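Local atomic coordinates of type I polyketide synthase PikAII (Streptomyces venezuelae, PDB entry 3QP9), a protein that carries a C2-type ketoreductase domain of a modular polyketide synthase, which probably epimerises the alpha-substituent of a beta-ketoacyl intermediate without reducing the ketone. Residues V110-E118 against T129-L138; R459-A467 against I488-F496. All coordinates share one frame; numbering follows the deposited sequence.

Interaction 1 (V110-E118 against T129-L138); sequences VLSLLAWDE and TRGTGATLTL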
loop_
_atom_site.group_PDB
_atom_site.type_symbol
_atom_site.label_atom_id
_atom_site.label_comp_id
_atom_site.label_asym_id
_atom_site.label_seq_id
_atom_site.Cartn_x
_atom_site.Cartn_y
_atom_site.Cartn_z
ATOM N N VAL A 110 1.245 -23.301 -3.355
ATOM C CA VAL A 110 2.325 -22.560 -3.976
ATOM C C VAL A 110 2.719 -21.392 -3.040
ATOM O O VAL A 110 1.848 -20.606 -2.636
ATOM C CB VAL A 110 1.888 -21.928 -5.321
ATOM C CG1 VAL A 110 3.080 -21.183 -6.043
ATOM C CG2 VAL A 110 1.307 -23.035 -6.289
ATOM N N LEU A 111 4.021 -21.330 -2.738
ATOM C CA LEU A 111 4.652 -20.416 -1.808
ATOM C C LEU A 111 5.595 -19.599 -2.618
ATOM O O LEU A 111 6.614 -20.109 -3.078
ATOM C CB LEU A 111 5.484 -21.155 -0.771
ATOM C CG LEU A 111 5.937 -20.207 0.360
ATOM C CD1 LEU A 111 4.754 -19.535 0.996
ATOM C CD2 LEU A 111 6.716 -21.018 1.384
ATOM N N SER A 112 5.267 -18.349 -2.827
ATOM C CA SER A 112 6.174 -17.464 -3.593
ATOM C C SER A 112 7.160 -16.765 -2.695
ATOM O O SER A 112 6.741 -16.015 -1.755
ATOM C CB SER A 112 5.378 -16.432 -4.305
ATOM O OG SER A 112 6.236 -15.535 -4.980
ATOM N N LEU A 113 8.465 -16.974 -2.928
ATOM C CA LEU A 113 9.451 -16.090 -2.238
ATOM C C LEU A 113 9.873 -14.919 -3.153
ATOM O O LEU A 113 10.923 -14.312 -2.907
ATOM C CB LEU A 113 10.688 -16.911 -1.742
ATOM C CG LEU A 113 10.381 -18.167 -0.900
ATOM C CD1 LEU A 113 11.683 -18.800 -0.342
ATOM C CD2 LEU A 113 9.441 -17.876 0.308
ATOM N N LEU A 114 9.123 -14.641 -4.219
ATOM C CA LEU A 114 9.595 -13.673 -5.262
ATOM C C LEU A 114 9.757 -12.247 -4.743
ATOM O O LEU A 114 10.576 -11.499 -5.252
ATOM C CB LEU A 114 8.693 -13.624 -6.518
ATOM C CG LEU A 114 8.656 -14.929 -7.357
ATOM C CD1 LEU A 114 7.602 -14.823 -8.441
ATOM C CD2 LEU A 114 10.100 -15.200 -7.980
ATOM N N ALA A 115 8.986 -11.892 -3.718
ATOM C CA ALA A 115 9.062 -10.520 -3.172
ATOM C C ALA A 115 10.448 -10.213 -2.567
ATOM O O ALA A 115 10.825 -9.031 -2.461
ATOM C CB ALA A 115 7.908 -10.336 -2.137
ATOM N N TRP A 116 11.207 -11.271 -2.230
ATOM C CA TRP A 116 12.507 -11.093 -1.599
ATOM C C TRP A 116 13.506 -10.494 -2.546
ATOM O O TRP A 116 14.498 -9.948 -2.090
ATOM C CB TRP A 116 13.099 -12.373 -1.010
ATOM C CG TRP A 116 12.246 -12.955 0.044
ATOM C CD1 TRP A 116 11.015 -12.504 0.477
ATOM C CD2 TRP A 116 12.542 -14.112 0.795
ATOM N NE1 TRP A 116 10.530 -13.345 1.475
ATOM C CE2 TRP A 116 11.453 -14.343 1.667
ATOM C CE3 TRP A 116 13.607 -15.003 0.795
ATOM C CZ2 TRP A 116 11.413 -15.425 2.515
ATOM C CZ3 TRP A 116 13.554 -16.094 1.640
ATOM C CH2 TRP A 116 12.498 -16.257 2.530
ATOM N N ASP A 117 13.202 -10.543 -3.838
ATOM C CA ASP A 117 14.033 -9.898 -4.801
ATOM C C ASP A 117 13.781 -8.378 -4.821
ATOM O O ASP A 117 12.956 -7.867 -5.563
ATOM C CB ASP A 117 13.859 -10.515 -6.190
ATOM C CG ASP A 117 14.902 -9.982 -7.217
ATOM O OD1 ASP A 117 15.664 -9.033 -6.912
ATOM O OD2 ASP A 117 14.986 -10.558 -8.326
ATOM N N GLU A 118 14.617 -7.664 -4.103
ATOM C CA GLU A 118 14.535 -6.210 -4.067
ATOM C C GLU A 118 15.352 -5.471 -5.102
ATOM O O GLU A 118 15.458 -4.232 -5.062
ATOM C CB GLU A 118 14.990 -5.738 -2.699
ATOM C CG GLU A 118 14.365 -6.515 -1.627
ATOM C CD GLU A 118 13.128 -5.788 -1.084
ATOM O OE1 GLU A 118 12.207 -5.423 -1.909
ATOM O OE2 GLU A 118 13.155 -5.549 0.146
ATOM N N THR A 129 10.457 -3.013 -7.806
ATOM C CA THR A 129 11.605 -3.986 -7.812
ATOM C C THR A 129 11.313 -5.168 -8.722
ATOM O O THR A 129 10.183 -5.310 -9.214
ATOM C CB THR A 129 11.991 -4.560 -6.395
ATOM O OG1 THR A 129 11.062 -5.560 -5.980
ATOM C CG2 THR A 129 12.118 -3.473 -5.320
ATOM N N ARG A 130 12.314 -6.019 -8.966
ATOM C CA ARG A 130 12.089 -7.153 -9.883
ATOM C C ARG A 130 11.076 -8.106 -9.263
ATOM O O ARG A 130 10.221 -8.668 -9.944
ATOM C CB ARG A 130 13.396 -7.856 -10.154
ATOM C CG ARG A 130 14.301 -7.088 -11.157
ATOM C CD ARG A 130 15.519 -7.968 -11.582
ATOM N NE ARG A 130 16.713 -7.174 -11.953
ATOM C CZ ARG A 130 17.696 -7.581 -12.768
ATOM N NH1 ARG A 130 18.718 -6.773 -13.033
ATOM N NH2 ARG A 130 17.658 -8.783 -13.324
ATOM N N GLY A 131 11.178 -8.252 -7.940
ATOM C CA GLY A 131 10.192 -9.021 -7.144
ATOM C C GLY A 131 8.747 -8.564 -7.268
ATOM O O GLY A 131 7.853 -9.398 -7.232
ATOM N N THR A 132 8.521 -7.252 -7.384
ATOM C CA THR A 132 7.190 -6.699 -7.640
ATOM C C THR A 132 6.590 -7.228 -8.984
ATOM O O THR A 132 5.426 -7.697 -9.029
ATOM C CB THR A 132 7.207 -5.157 -7.669
ATOM O OG1 THR A 132 8.118 -4.626 -6.671
ATOM C CG2 THR A 132 5.809 -4.587 -7.381
ATOM N N GLY A 133 7.369 -7.062 -10.061
ATOM C CA GLY A 133 6.997 -7.542 -11.428
ATOM C C GLY A 133 6.814 -9.032 -11.437
ATOM O O GLY A 133 5.783 -9.521 -11.865
ATOM N N ALA A 134 7.827 -9.753 -10.953
ATOM C CA ALA A 134 7.841 -11.230 -10.893
ATOM C C ALA A 134 6.624 -11.812 -10.164
ATOM O O ALA A 134 6.030 -12.773 -10.622
ATOM C CB ALA A 134 9.090 -11.717 -10.256
ATOM N N THR A 135 6.224 -11.206 -9.043
ATOM C CA THR A 135 5.026 -11.677 -8.320
ATOM C C THR A 135 3.780 -11.537 -9.165
ATOM O O THR A 135 2.893 -12.457 -9.213
ATOM C CB THR A 135 4.794 -10.817 -7.077
ATOM O OG1 THR A 135 5.910 -10.992 -6.198
ATOM C CG2 THR A 135 3.460 -11.252 -6.393
ATOM N N LEU A 136 3.673 -10.396 -9.834
ATOM C CA LEU A 136 2.519 -10.221 -10.760
ATOM C C LEU A 136 2.538 -11.309 -11.845
ATOM O O LEU A 136 1.508 -11.961 -12.202
ATOM C CB LEU A 136 2.534 -8.830 -11.424
ATOM C CG LEU A 136 1.487 -8.735 -12.585
ATOM C CD1 LEU A 136 0.061 -8.947 -12.157
ATOM C CD2 LEU A 136 1.585 -7.466 -13.462
ATOM N N THR A 137 3.743 -11.550 -12.335
ATOM C CA THR A 137 3.896 -12.519 -13.433
ATOM C C THR A 137 3.490 -13.907 -13.000
ATOM O O THR A 137 2.886 -14.700 -13.774
ATOM C CB THR A 137 5.341 -12.433 -13.946
ATOM O OG1 THR A 137 5.492 -11.114 -14.470
ATOM C CG2 THR A 137 5.608 -13.457 -15.101
ATOM N N LEU A 138 3.788 -14.212 -11.756
ATOM C CA LEU A 138 3.466 -15.512 -11.186
ATOM C C LEU A 138 1.965 -15.726 -11.025
ATOM O O LEU A 138 1.495 -16.808 -11.302
ATOM C CB LEU A 138 4.225 -15.758 -9.883
ATOM C CG LEU A 138 3.880 -17.053 -9.143
ATOM C CD1 LEU A 138 4.410 -18.258 -9.924
ATOM C CD2 LEU A 138 4.424 -17.048 -7.771
HETATM O O HOH W 1 5.549 -13.054 -4.261
#
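L114 meets the face of helix 130-144 formed by A134, T135 and L138, and its side chain can be followed outward atom by atom. At the base, L114 CB lies 3.8 Å from T135 OG1. The chain then turns with CG anti to the carbonyl carbon (chi1 -65°) and continues extended, which carries CD1 onto the helix. There L114 CD1 ends 3.4 Å from A134 O and 3.8 Å from L138 CB, with A134 CB as a further neighbour, while P57 of strand 51-57 also touches the leucine. Close by, L138 CD2 packs 3.6 Å from S112 CB.

The backbones come closest at G131, whose CA sits 3.1 Å from L114 O, an approach made possible by the missing side chain. The next link is D117 O, which takes two donors: G131 N at 3.0 Å, in the carbonyl plane, and the hydroxyl of T129, with OG1 to D117 O also 3.0 Å and slightly tilted from that plane. T129 is the N-cap residue, and its hydroxyl binds the start of the helix to the loop at D117. The carboxylate of D117 lies against R130 CB without a salt bridge; its OD1 bonds to S119, and R130 NE reaches A120 O instead.

Nearer the strand, S112 OG and T135 OG1 are joined through water 1, which donates to T135 OG1 (2.9 Å). The T135 hydroxyl donates a hydrogen bond to G131 O, and S112 OG accepts from L114 N in an ST turn. What results is the strand-to-helix half of a Rossmann-type beta-alpha-beta unit, in which strand 109-112 leads through a short 3-10 turn and a loop into helix 130-144 before strand 151-156.

Interaction 2 (R459-A467 against I488-F496); sequences RRLGLRPLA and IADVDWSSF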
loop_
_atom_site.group_PDB
_atom_site.type_symbol
_atom_site.label_atom_id
_atom_site.label_comp_id
_atom_site.label_asym_id
_atom_site.label_seq_id
_atom_site.Cartn_x
_atom_site.Cartn_y
_atom_site.Cartn_z
ATOM N N ARG A 459 -21.033 3.938 -5.102
ATOM C CA ARG A 459 -22.132 4.358 -4.246
ATOM C C ARG A 459 -22.968 3.180 -3.798
ATOM O O ARG A 459 -23.374 3.122 -2.639
ATOM C CB ARG A 459 -22.975 5.457 -4.911
ATOM C CG ARG A 459 -22.209 6.789 -4.843
ATOM C CD ARG A 459 -23.034 7.979 -5.285
ATOM N NE ARG A 459 -23.187 7.940 -6.726
ATOM C CZ ARG A 459 -22.259 8.347 -7.588
ATOM N NH1 ARG A 459 -22.521 8.243 -8.897
ATOM N NH2 ARG A 459 -21.094 8.856 -7.153
ATOM N N ARG A 460 -23.168 2.220 -4.696
ATOM C CA ARG A 460 -23.969 1.072 -4.384
ATOM C C ARG A 460 -23.253 0.127 -3.421
ATOM O O ARG A 460 -23.914 -0.593 -2.680
ATOM C CB ARG A 460 -24.329 0.322 -5.684
ATOM C CG ARG A 460 -25.792 -0.151 -5.788
ATOM C CD ARG A 460 -25.962 -1.086 -6.989
ATOM N NE ARG A 460 -24.980 -2.175 -6.905
ATOM C CZ ARG A 460 -23.964 -2.345 -7.756
ATOM N NH1 ARG A 460 -23.806 -1.511 -8.787
ATOM N NH2 ARG A 460 -23.110 -3.347 -7.582
ATOM N N LEU A 461 -21.921 0.062 -3.510
ATOM C CA LEU A 461 -21.065 -0.517 -2.466
ATOM C C LEU A 461 -21.028 0.298 -1.155
ATOM O O LEU A 461 -20.312 -0.036 -0.240
ATOM C CB LEU A 461 -19.659 -0.644 -2.990
ATOM C CG LEU A 461 -19.147 -2.059 -3.186
ATOM C CD1 LEU A 461 -18.380 -2.164 -4.469
ATOM C CD2 LEU A 461 -18.248 -2.333 -1.959
ATOM N N GLY A 462 -21.814 1.355 -1.078
ATOM C CA GLY A 462 -21.877 2.162 0.132
ATOM C C GLY A 462 -20.729 3.150 0.362
ATOM O O GLY A 462 -20.559 3.594 1.469
ATOM N N LEU A 463 -19.983 3.511 -0.671
ATOM C CA LEU A 463 -18.919 4.525 -0.565
ATOM C C LEU A 463 -19.468 5.872 -1.058
ATOM O O LEU A 463 -19.804 5.990 -2.278
ATOM C CB LEU A 463 -17.649 4.129 -1.350
ATOM C CG LEU A 463 -16.793 2.953 -0.819
ATOM C CD1 LEU A 463 -15.678 2.694 -1.752
ATOM C CD2 LEU A 463 -16.142 3.310 0.528
ATOM N N ARG A 464 -19.639 6.818 -0.134
ATOM C CA ARG A 464 -20.208 8.147 -0.428
ATOM C C ARG A 464 -19.053 9.127 -0.658
ATOM O O ARG A 464 -18.263 9.334 0.269
ATOM C CB ARG A 464 -21.111 8.634 0.731
ATOM C CG ARG A 464 -21.975 9.894 0.342
ATOM C CD ARG A 464 -22.715 10.710 1.452
ATOM N NE ARG A 464 -23.858 10.011 2.038
ATOM C CZ ARG A 464 -25.123 10.183 1.666
ATOM N NH1 ARG A 464 -25.418 11.038 0.682
ATOM N NH2 ARG A 464 -26.096 9.493 2.261
ATOM N N PRO A 465 -18.940 9.742 -1.868
ATOM C CA PRO A 465 -17.812 10.666 -2.081
ATOM C C PRO A 465 -17.708 11.730 -1.016
ATOM O O PRO A 465 -18.745 12.235 -0.522
ATOM C CB PRO A 465 -18.115 11.329 -3.429
ATOM C CG PRO A 465 -19.122 10.363 -4.121
ATOM C CD PRO A 465 -19.525 9.309 -3.174
ATOM N N LEU A 466 -16.452 11.996 -0.634
ATOM C CA LEU A 466 -16.141 12.928 0.462
ATOM C C LEU A 466 -16.304 14.365 0.022
ATOM O O LEU A 466 -15.632 14.805 -0.916
ATOM C CB LEU A 466 -14.697 12.723 0.982
ATOM C CG LEU A 466 -14.365 11.675 2.042
ATOM C CD1 LEU A 466 -15.371 10.517 2.238
ATOM C CD2 LEU A 466 -12.813 11.277 2.227
ATOM N N ALA A 467 -17.094 15.144 0.767
ATOM C CA ALA A 467 -17.011 16.624 0.503
ATOM C C ALA A 467 -15.596 17.135 0.891
ATOM O O ALA A 467 -15.028 16.708 1.891
ATOM C CB ALA A 467 -18.056 17.401 1.214
ATOM N N ILE A 488 -9.461 7.527 6.029
ATOM C CA ILE A 488 -10.588 8.421 6.174
ATOM C C ILE A 488 -11.536 8.027 5.037
ATOM O O ILE A 488 -11.232 8.245 3.893
ATOM C CB ILE A 488 -10.136 9.815 6.011
ATOM C CG1 ILE A 488 -9.096 10.089 7.133
ATOM C CG2 ILE A 488 -11.403 10.816 6.223
ATOM C CD1 ILE A 488 -8.640 11.512 7.144
ATOM N N ALA A 489 -12.706 7.540 5.390
ATOM C CA ALA A 489 -13.636 7.070 4.387
ATOM C C ALA A 489 -15.086 7.106 4.941
ATOM O O ALA A 489 -15.299 6.937 6.149
ATOM C CB ALA A 489 -13.203 5.649 3.959
ATOM N N ASP A 490 -16.058 7.438 4.087
ATOM C CA ASP A 490 -17.452 7.516 4.478
ATOM C C ASP A 490 -18.053 6.252 3.892
ATOM O O ASP A 490 -18.277 6.191 2.674
ATOM C CB ASP A 490 -18.101 8.805 3.864
ATOM C CG ASP A 490 -19.559 8.984 4.310
ATOM O OD1 ASP A 490 -20.101 8.046 4.937
ATOM O OD2 ASP A 490 -20.167 10.049 4.072
ATOM N N VAL A 491 -18.290 5.251 4.752
ATOM C CA VAL A 491 -18.653 3.914 4.350
ATOM C C VAL A 491 -19.984 3.536 5.051
ATOM O O VAL A 491 -20.115 3.693 6.277
ATOM C CB VAL A 491 -17.543 2.885 4.751
ATOM C CG1 VAL A 491 -17.829 1.545 4.020
ATOM C CG2 VAL A 491 -16.121 3.358 4.371
ATOM N N ASP A 492 -20.995 3.145 4.273
ATOM C CA ASP A 492 -22.158 2.421 4.805
ATOM C C ASP A 492 -21.772 0.934 4.778
ATOM O O ASP A 492 -21.888 0.280 3.755
ATOM C CB ASP A 492 -23.401 2.682 3.923
ATOM C CG ASP A 492 -24.607 1.814 4.290
ATOM O OD1 ASP A 492 -24.684 1.105 5.340
ATOM O OD2 ASP A 492 -25.517 1.810 3.452
ATOM N N TRP A 493 -21.345 0.425 5.932
ATOM C CA TRP A 493 -20.901 -0.957 6.068
ATOM C C TRP A 493 -21.971 -2.014 5.760
ATOM O O TRP A 493 -21.640 -3.097 5.347
ATOM C CB TRP A 493 -20.271 -1.169 7.486
ATOM C CG TRP A 493 -19.042 -0.304 7.646
ATOM C CD1 TRP A 493 -18.901 0.829 8.386
ATOM C CD2 TRP A 493 -17.798 -0.495 6.966
ATOM N NE1 TRP A 493 -17.640 1.332 8.261
ATOM C CE2 TRP A 493 -16.935 0.546 7.384
ATOM C CE3 TRP A 493 -17.306 -1.498 6.091
ATOM C CZ2 TRP A 493 -15.615 0.668 6.906
ATOM C CZ3 TRP A 493 -15.966 -1.380 5.617
ATOM C CH2 TRP A 493 -15.147 -0.333 6.051
ATOM N N SER A 494 -23.251 -1.673 5.977
ATOM C CA SER A 494 -24.333 -2.588 5.670
ATOM C C SER A 494 -24.375 -2.901 4.125
ATOM O O SER A 494 -24.837 -3.986 3.729
ATOM C CB SER A 494 -25.653 -2.058 6.275
ATOM O OG SER A 494 -26.158 -0.915 5.569
ATOM N N SER A 495 -23.851 -1.994 3.275
ATOM C CA SER A 495 -23.734 -2.252 1.824
ATOM C C SER A 495 -22.357 -2.721 1.479
ATOM O O SER A 495 -22.187 -3.625 0.682
ATOM C CB SER A 495 -24.055 -1.026 0.987
ATOM O OG SER A 495 -25.410 -0.687 1.257
ATOM N N PHE A 496 -21.358 -2.136 2.138
ATOM C CA PHE A 496 -19.998 -2.475 1.797
ATOM C C PHE A 496 -19.562 -3.895 2.142
ATOM O O PHE A 496 -18.923 -4.537 1.334
ATOM C CB PHE A 496 -19.016 -1.443 2.381
ATOM C CG PHE A 496 -17.571 -1.626 1.877
ATOM C CD1 PHE A 496 -17.065 -0.841 0.848
ATOM C CD2 PHE A 496 -16.740 -2.616 2.468
ATOM C CE1 PHE A 496 -15.733 -1.071 0.396
ATOM C CE2 PHE A 496 -15.438 -2.877 2.052
ATOM C CZ PHE A 496 -14.892 -2.079 1.024
HETATM O O HOH W 2 -19.622 11.884 2.098
#
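The ring of F496 is met obliquely by two leucines: L461 CD2 comes to 3.4 Å from F496 CD1, and L463 CG lies further off. W407 adds an edge-to-face ring contact. The guanidinium of R464 has D490 OD2 at its edge, near its plane, yet R464 NE and D490 OD2 are 4.2 Å apart, beyond a salt bridge; the two side chains run alongside each other and point the same way. One face of the W493 indole is covered by V491 CG1, while the other V491 methyl, CG2, packs 3.8 Å from L463 CD2.

Between these side chains the backbones pair antiparallel. D492 N donates to G462 O at 2.9 Å, nearly straight and on a lone pair, and R464 N donates to D490 O at 3.2 Å. These two bonds flank L463 and V491, a non-hydrogen-bonded pair and a single beta bridge. Further along, L466 CD1 slides past D490 CB at 3.6 Å.

Each partner also borders a helix: G462 closes helix 453-460 in a Schellman motif, and D492 N-caps helix 493-501. The contact joins the end of helix 453-460, probably in the ketoreductase lid region, to the turn between strand 485-488 and helix 493-501.

Overall arrangement
The two contacts illustrate how a ketoreductase built from Rossmann-type halves fastens each half locally. Interaction 1 belongs to the N-terminal half, on strand 109-112 and helix 130-144, and its centre lies 16 Å from the centre of the chain; that of interaction 2 lies 20 Å from it, past the centre on the opposite side. Their centres are 33 Å apart and their nearest atoms about 21 Å, so they do not touch, and they follow in series along the chain. Interaction 1 is buried and packs the turn after strand 109-112, with S112 of the strand, against the following helix, whereas interaction 2 is partly buried and bridges two loops next to the probable lid region.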